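Local coordinates for beta-lactamase inhibitory protein BLIP-I (Streptomyces exfoliatus, PDB 3GMV) that inhibits beta-lactamases, probably by binding the enzyme as a protein partner and obstructing its active site, at residues Gly14-Phe17 / Asp18-Trp21; Ser82-Asn85 / Arg86-Leu89; Met91-Ala94 / Gln95-Ala99. All coordinates share one frame; numbering follows the deposited sequence.

Interaction 1 of 3, residues Gly14-Phe17 / Asp18-Trp21; sequences GMTF and DEVW
T16 and E19 exchange two hydrogen bonds where helix 17-24 starts, each backbone N-H going to the other residue's side chain. E19 N donates to T16 OG1 over 3.0 Å. In return T16 N reaches E19 OE1 at 3.1 Å, almost straight at 168°, meeting that oxygen on its anti side and tilted well out of the carboxylate plane. With OG1 set between the backbone N and the carbonyl carbon (chi1 67°), the threonine hydroxyl hangs over the first turn, facing the amide of E19. The glutamate, extended beyond CG, turns back across T16 at a slant, its CG 3.4 Å from T16 OG1. Ordinary helical bonds follow: V20 N to T16 O, and W21 N to F17 O at 2.9 Å.

The reciprocal pair is a capping box with T16 as N-cap; it satisfies a first-turn amide, and it brings a carboxylate to the positive end of the helix dipole, which probably favours its negative charge.

Apolar contact crosses the cap as well. M15, one residue ahead of T16, sets its CB 3.8 Å from V20 CG2, the pairing of positions found in a hydrophobic staple. V20 is buried, packing on F55 and F57 of strand 52-57, while the backbones of G14 and M15 hydrogen-bond to that of L63.

F17 and W21, one turn apart, both carry CG anti to the backbone N, which sends the two rings out the same way. Their planes are 12° from parallel but so far offset that little of one ring lies over the other, with 5.9 Å between the centroids of the phenyl ring and the indole six-membered ring. D18 OD1 sits in plane at the phenyl edge, near F17 CD1. Both aromatic side chains also touch I40 of strand 40-43.

Interaction 2 of 3, residues Ser82-Asn85 / Arg86-Leu89; sequences SHYN and RTAL
S82 OG is held by two nitrogens of R86, four residues on, as helix 81-84 gives way to a type I beta turn running from Y84 to T87. R86 NH1 donates over 2.8 Å and NH2 over 2.9 Å to that single S82 OG, so the guanidinium comes end-on and closes round one hydroxyl oxygen. Neither bond is straight, and the oxygen is tilted slightly from the guanidinium plane. What makes the fold-back possible is a bend at chi3 (-69°), which brings the guanidinium back to S82. One face of the flat group then lies on S82 O, 3.1 Å from the plane and over its centre, a contact of the cation's face with a carbonyl oxygen; the angle is too poor for a hydrogen bond.

Within the turn the central acceptor is Y84 O, which takes two donors from T87. T87 OG1 comes at 2.6 Å in the carbonyl plane, on a lone pair, whereas T87 N approaches from above that plane at 3.0 Å and closes the turn. One residue earlier, R86 N hydrogen-bonds to H83 O, also from above the carbonyl plane. The threonine hydroxyl stands over one face of the Y84 ring, offset toward its rim.

The next shell fixes these groups. R150 of strand 146-153 bonds through NH2 to Y84 O and through NE to T87 OG1, tying the turn to the edge strand of the sheet. The buried Y84 ring packs on A138, Q152 and L155. H83 turns its ND1 to K80 N, which implies an unprotonated ND1 and probably a neutral ring, so R86 NH2, 5.1 Å from H83 NE2, would feel little charge from it. The T87 methyl CG2 lies 3.7 Å from H83 O.

Interaction 3 of 3, residues Met91-Ala94 / Gln95-Ala99; sequences MTEA and QLWAA
The indole of W97 has E93 at its edge: W97 NE1 donates to E93 OE2 over 3.0 Å, the oxygen lying in the ring plane. The carboxylate uses its anti lone pair, and its own plane is turned 59° from the indole. L96 CD2 rests 3.8 Å above one face of the indole, offset toward the rim. An extended glutamate, CG anti to the backbone N (chi1 175°), is what carries the carboxylate one turn along the helix, and its CG packs against W97 NE1 and CD1 on the way.

At the N-terminus of the helix T92 and Q95 make a capping box, here with an amide in place of a carboxylate. Q95 N donates to T92 OG1 at 3.0 Å, and T92 N to Q95 OE1 at 2.8 Å, both close to straight. The bend at chi3 lays the M91 CE methyl against the peptide joining Q95 and L96, 3.6 Å from L96 N, and 4.4 Å from A99 CB.

Helix 93-99 rests on the sheet through L96, which packs on F140 and L142 of strand 137-143, and through W97, whose ring meets Y125 of strand 122-128 edge-to-face; backbone hydrogen bonds of M91 with L147 and of E93 with G145 tie its start to the last hairpin.

In the fold
Interactions 2 and 3 form one neighbourhood, with centres about 10 Å apart. T87 CG2 packs on L96 CD1 at 3.6 Å, and R86 O meets A99 CB at 3.7 Å, so the turn after helix 81-84 nests against helix 93-99. Interaction 1 belongs to the opposite side of the chain's centre, about 38 Å from interaction 2 and about 33 Å from interaction 3, between centres. Even so, interactions 1 and 3 open their helices alike, with a threonine N-cap and a capping box. The bound tris(hydroxyethyl)aminomethane, in a pocket of T58, W64 and P113, is about 12 Å from the F17 side chain.

Interaction 1 of 3, residues Gly14-Phe17 / Asp18-Trp21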
# COMPACT_ATOMS: atom_id res chain seq x y z
N GLY A 14 -7.74 -11.10 7.79
CA GLY A 14 -8.27 -12.29 8.46
C GLY A 14 -8.28 -13.53 7.57
O GLY A 14 -8.36 -14.67 8.08
N MET A 15 -8.24 -13.34 6.24
CA MET A 15 -8.22 -14.51 5.36
C MET A 15 -7.04 -15.42 5.63
O MET A 15 -5.95 -14.98 6.04
CB MET A 15 -8.22 -14.15 3.87
CG MET A 15 -9.51 -13.57 3.37
SD MET A 15 -9.41 -13.28 1.62
CE MET A 15 -11.16 -13.01 1.19
N THR A 16 -7.23 -16.70 5.37
CA THR A 16 -6.11 -17.64 5.54
C THR A 16 -5.07 -17.51 4.42
O THR A 16 -5.34 -16.95 3.34
CB THR A 16 -6.57 -19.10 5.56
OG1 THR A 16 -7.07 -19.48 4.27
CG2 THR A 16 -7.67 -19.34 6.62
N PHE A 17 -3.88 -18.05 4.68
CA PHE A 17 -2.87 -18.17 3.66
C PHE A 17 -3.43 -18.82 2.39
O PHE A 17 -3.20 -18.34 1.28
CB PHE A 17 -1.69 -19.01 4.21
CG PHE A 17 -0.55 -19.18 3.23
CD1 PHE A 17 -0.61 -20.15 2.23
CD2 PHE A 17 0.60 -18.39 3.34
CE1 PHE A 17 0.41 -20.32 1.32
CE2 PHE A 17 1.67 -18.58 2.44
CZ PHE A 17 1.58 -19.54 1.45
N ASP A 18 -4.14 -19.94 2.54
CA ASP A 18 -4.64 -20.65 1.36
C ASP A 18 -5.65 -19.79 0.60
O ASP A 18 -5.66 -19.79 -0.64
CB ASP A 18 -5.26 -21.99 1.75
CG ASP A 18 -4.20 -23.03 2.12
OD1 ASP A 18 -3.04 -22.83 1.70
OD2 ASP A 18 -4.56 -23.99 2.85
N GLU A 19 -6.49 -19.07 1.34
CA GLU A 19 -7.50 -18.22 0.69
C GLU A 19 -6.82 -17.13 -0.13
O GLU A 19 -7.22 -16.83 -1.26
CB GLU A 19 -8.46 -17.60 1.73
CG GLU A 19 -9.54 -18.62 2.09
CD GLU A 19 -10.36 -18.23 3.31
OE1 GLU A 19 -9.92 -17.38 4.10
OE2 GLU A 19 -11.47 -18.77 3.44
N VAL A 20 -5.82 -16.50 0.46
CA VAL A 20 -5.11 -15.45 -0.24
C VAL A 20 -4.34 -15.98 -1.45
O VAL A 20 -4.35 -15.37 -2.51
CB VAL A 20 -4.15 -14.72 0.74
CG1 VAL A 20 -3.31 -13.72 -0.05
CG2 VAL A 20 -4.98 -14.00 1.82
N TRP A 21 -3.64 -17.11 -1.27
CA TRP A 21 -2.92 -17.76 -2.37
C TRP A 21 -3.87 -18.06 -3.55
O TRP A 21 -3.52 -17.80 -4.72
CB TRP A 21 -2.28 -19.06 -1.85
CG TRP A 21 -1.38 -19.81 -2.81
CD1 TRP A 21 -1.70 -20.90 -3.54
CD2 TRP A 21 -0.00 -19.54 -3.07
NE1 TRP A 21 -0.62 -21.33 -4.26
CE2 TRP A 21 0.44 -20.51 -3.99
CE3 TRP A 21 0.90 -18.56 -2.62
CZ2 TRP A 21 1.75 -20.52 -4.48
CZ3 TRP A 21 2.17 -18.57 -3.09
CH2 TRP A 21 2.60 -19.55 -4.04

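Interaction 2 of 3, residues Ser82-Asn85 / Arg86-Leu89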
# COMPACT_ATOMS: atom_id res chain seq x y z
N SER A 82 4.91 22.70 -1.76
CA SER A 82 4.09 23.61 -0.95
C SER A 82 3.07 22.82 -0.10
O SER A 82 2.87 23.09 1.10
CB SER A 82 3.35 24.57 -1.89
OG SER A 82 2.59 25.54 -1.17
N HIS A 83 2.40 21.86 -0.72
CA HIS A 83 1.43 21.04 0.01
C HIS A 83 2.14 20.28 1.12
O HIS A 83 1.67 20.21 2.27
CB HIS A 83 0.80 19.96 -0.85
CG HIS A 83 -0.01 20.44 -2.01
ND1 HIS A 83 0.30 20.11 -3.31
CD2 HIS A 83 -1.17 21.13 -2.06
CE1 HIS A 83 -0.62 20.60 -4.12
NE2 HIS A 83 -1.52 21.22 -3.39
N TYR A 84 3.24 19.63 0.75
CA TYR A 84 3.99 18.81 1.68
C TYR A 84 4.42 19.61 2.92
O TYR A 84 4.34 19.12 4.06
CB TYR A 84 5.23 18.19 0.97
CG TYR A 84 6.02 17.31 1.92
CD1 TYR A 84 5.63 15.99 2.16
CD2 TYR A 84 7.13 17.80 2.58
CE1 TYR A 84 6.33 15.19 3.02
CE2 TYR A 84 7.84 17.01 3.45
CZ TYR A 84 7.44 15.72 3.68
OH TYR A 84 8.14 14.94 4.55
N ASN A 85 4.85 20.85 2.69
CA ASN A 85 5.31 21.73 3.76
C ASN A 85 4.21 22.16 4.72
O ASN A 85 4.51 22.73 5.79
CB ASN A 85 5.98 22.98 3.19
CG ASN A 85 7.36 22.68 2.67
OD1 ASN A 85 7.96 21.67 3.02
ND2 ASN A 85 7.89 23.58 1.82
N ARG A 86 2.96 21.85 4.38
CA ARG A 86 1.86 22.11 5.29
C ARG A 86 1.30 20.83 5.91
O ARG A 86 0.15 20.80 6.39
CB ARG A 86 0.78 22.97 4.61
CG ARG A 86 1.28 24.39 4.33
CD ARG A 86 0.13 25.29 3.72
NE ARG A 86 -0.20 24.84 2.37
CZ ARG A 86 0.44 25.18 1.25
NH1 ARG A 86 1.48 26.01 1.31
NH2 ARG A 86 0.05 24.70 0.06
N THR A 87 2.14 19.79 5.94
CA THR A 87 1.82 18.60 6.70
C THR A 87 2.79 18.51 7.86
O THR A 87 3.91 19.10 7.83
CB THR A 87 1.88 17.31 5.85
OG1 THR A 87 3.22 17.14 5.34
CG2 THR A 87 0.92 17.42 4.65
N ALA A 88 2.39 17.77 8.88
CA ALA A 88 3.23 17.58 10.07
C ALA A 88 2.74 16.34 10.80
O ALA A 88 1.54 16.09 10.83
CB ALA A 88 3.11 18.82 11.01
N LEU A 89 3.66 15.58 11.41
CA LEU A 89 3.25 14.43 12.23
C LEU A 89 2.22 14.87 13.27
O LEU A 89 2.35 15.97 13.84
CB LEU A 89 4.46 13.78 12.92
CG LEU A 89 5.48 13.23 11.92
CD1 LEU A 89 6.57 12.42 12.65
CD2 LEU A 89 4.82 12.37 10.87

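Interaction 3 of 3, residues Met91-Ala94 / Gln95-Ala99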
# COMPACT_ATOMS: atom_id res chain seq x y z
N MET A 91 -1.01 15.46 12.73
CA MET A 91 -2.21 16.03 12.08
C MET A 91 -3.22 14.92 11.80
O MET A 91 -2.83 13.76 11.65
CB MET A 91 -1.86 16.82 10.81
CG MET A 91 -1.70 15.95 9.54
SD MET A 91 -0.92 16.82 8.16
CE MET A 91 -1.95 18.27 7.96
N THR A 92 -4.51 15.25 11.78
CA THR A 92 -5.52 14.27 11.51
C THR A 92 -5.60 14.00 10.03
O THR A 92 -5.10 14.78 9.23
CB THR A 92 -6.91 14.72 11.95
OG1 THR A 92 -7.30 15.84 11.16
CG2 THR A 92 -6.89 15.11 13.43
N GLU A 93 -6.22 12.88 9.67
CA GLU A 93 -6.45 12.54 8.29
C GLU A 93 -7.22 13.67 7.60
O GLU A 93 -6.92 14.04 6.46
CB GLU A 93 -7.16 11.21 8.13
CG GLU A 93 -7.50 10.92 6.69
CD GLU A 93 -8.06 9.55 6.46
OE1 GLU A 93 -8.51 8.93 7.44
OE2 GLU A 93 -8.03 9.10 5.28
N ALA A 94 -8.21 14.24 8.31
CA ALA A 94 -8.96 15.38 7.75
C ALA A 94 -8.02 16.54 7.40
O ALA A 94 -8.10 17.09 6.30
CB ALA A 94 -10.07 15.88 8.74
N GLN A 95 -7.13 16.89 8.31
CA GLN A 95 -6.14 17.92 8.05
C GLN A 95 -5.22 17.55 6.87
O GLN A 95 -4.93 18.40 6.03
CB GLN A 95 -5.33 18.23 9.32
CG GLN A 95 -6.26 18.85 10.44
CD GLN A 95 -5.60 18.93 11.78
OE1 GLN A 95 -4.87 18.02 12.21
NE2 GLN A 95 -5.88 20.02 12.50
N LEU A 96 -4.77 16.30 6.82
CA LEU A 96 -3.91 15.86 5.73
C LEU A 96 -4.58 16.09 4.36
O LEU A 96 -3.99 16.66 3.49
CB LEU A 96 -3.53 14.38 5.91
CG LEU A 96 -2.73 13.81 4.75
CD1 LEU A 96 -1.33 14.54 4.61
CD2 LEU A 96 -2.54 12.30 4.88
N TRP A 97 -5.83 15.64 4.19
CA TRP A 97 -6.46 15.77 2.89
C TRP A 97 -6.98 17.20 2.63
O TRP A 97 -7.37 17.51 1.52
CB TRP A 97 -7.53 14.69 2.69
CG TRP A 97 -6.99 13.28 2.81
CD1 TRP A 97 -7.50 12.26 3.56
CD2 TRP A 97 -5.81 12.75 2.18
NE1 TRP A 97 -6.72 11.13 3.44
CE2 TRP A 97 -5.68 11.41 2.59
CE3 TRP A 97 -4.87 13.28 1.29
CZ2 TRP A 97 -4.64 10.60 2.16
CZ3 TRP A 97 -3.82 12.47 0.87
CH2 TRP A 97 -3.71 11.15 1.30
N ALA A 98 -6.96 18.07 3.64
CA ALA A 98 -7.21 19.49 3.41
C ALA A 98 -5.94 20.17 2.92
O ALA A 98 -6.01 21.20 2.24
CB ALA A 98 -7.73 20.19 4.71
N ALA A 99 -4.77 19.60 3.27
CA ALA A 99 -3.46 20.16 2.81
C ALA A 99 -2.98 19.58 1.49
O ALA A 99 -2.35 20.28 0.69
CB ALA A 99 -2.39 19.92 3.88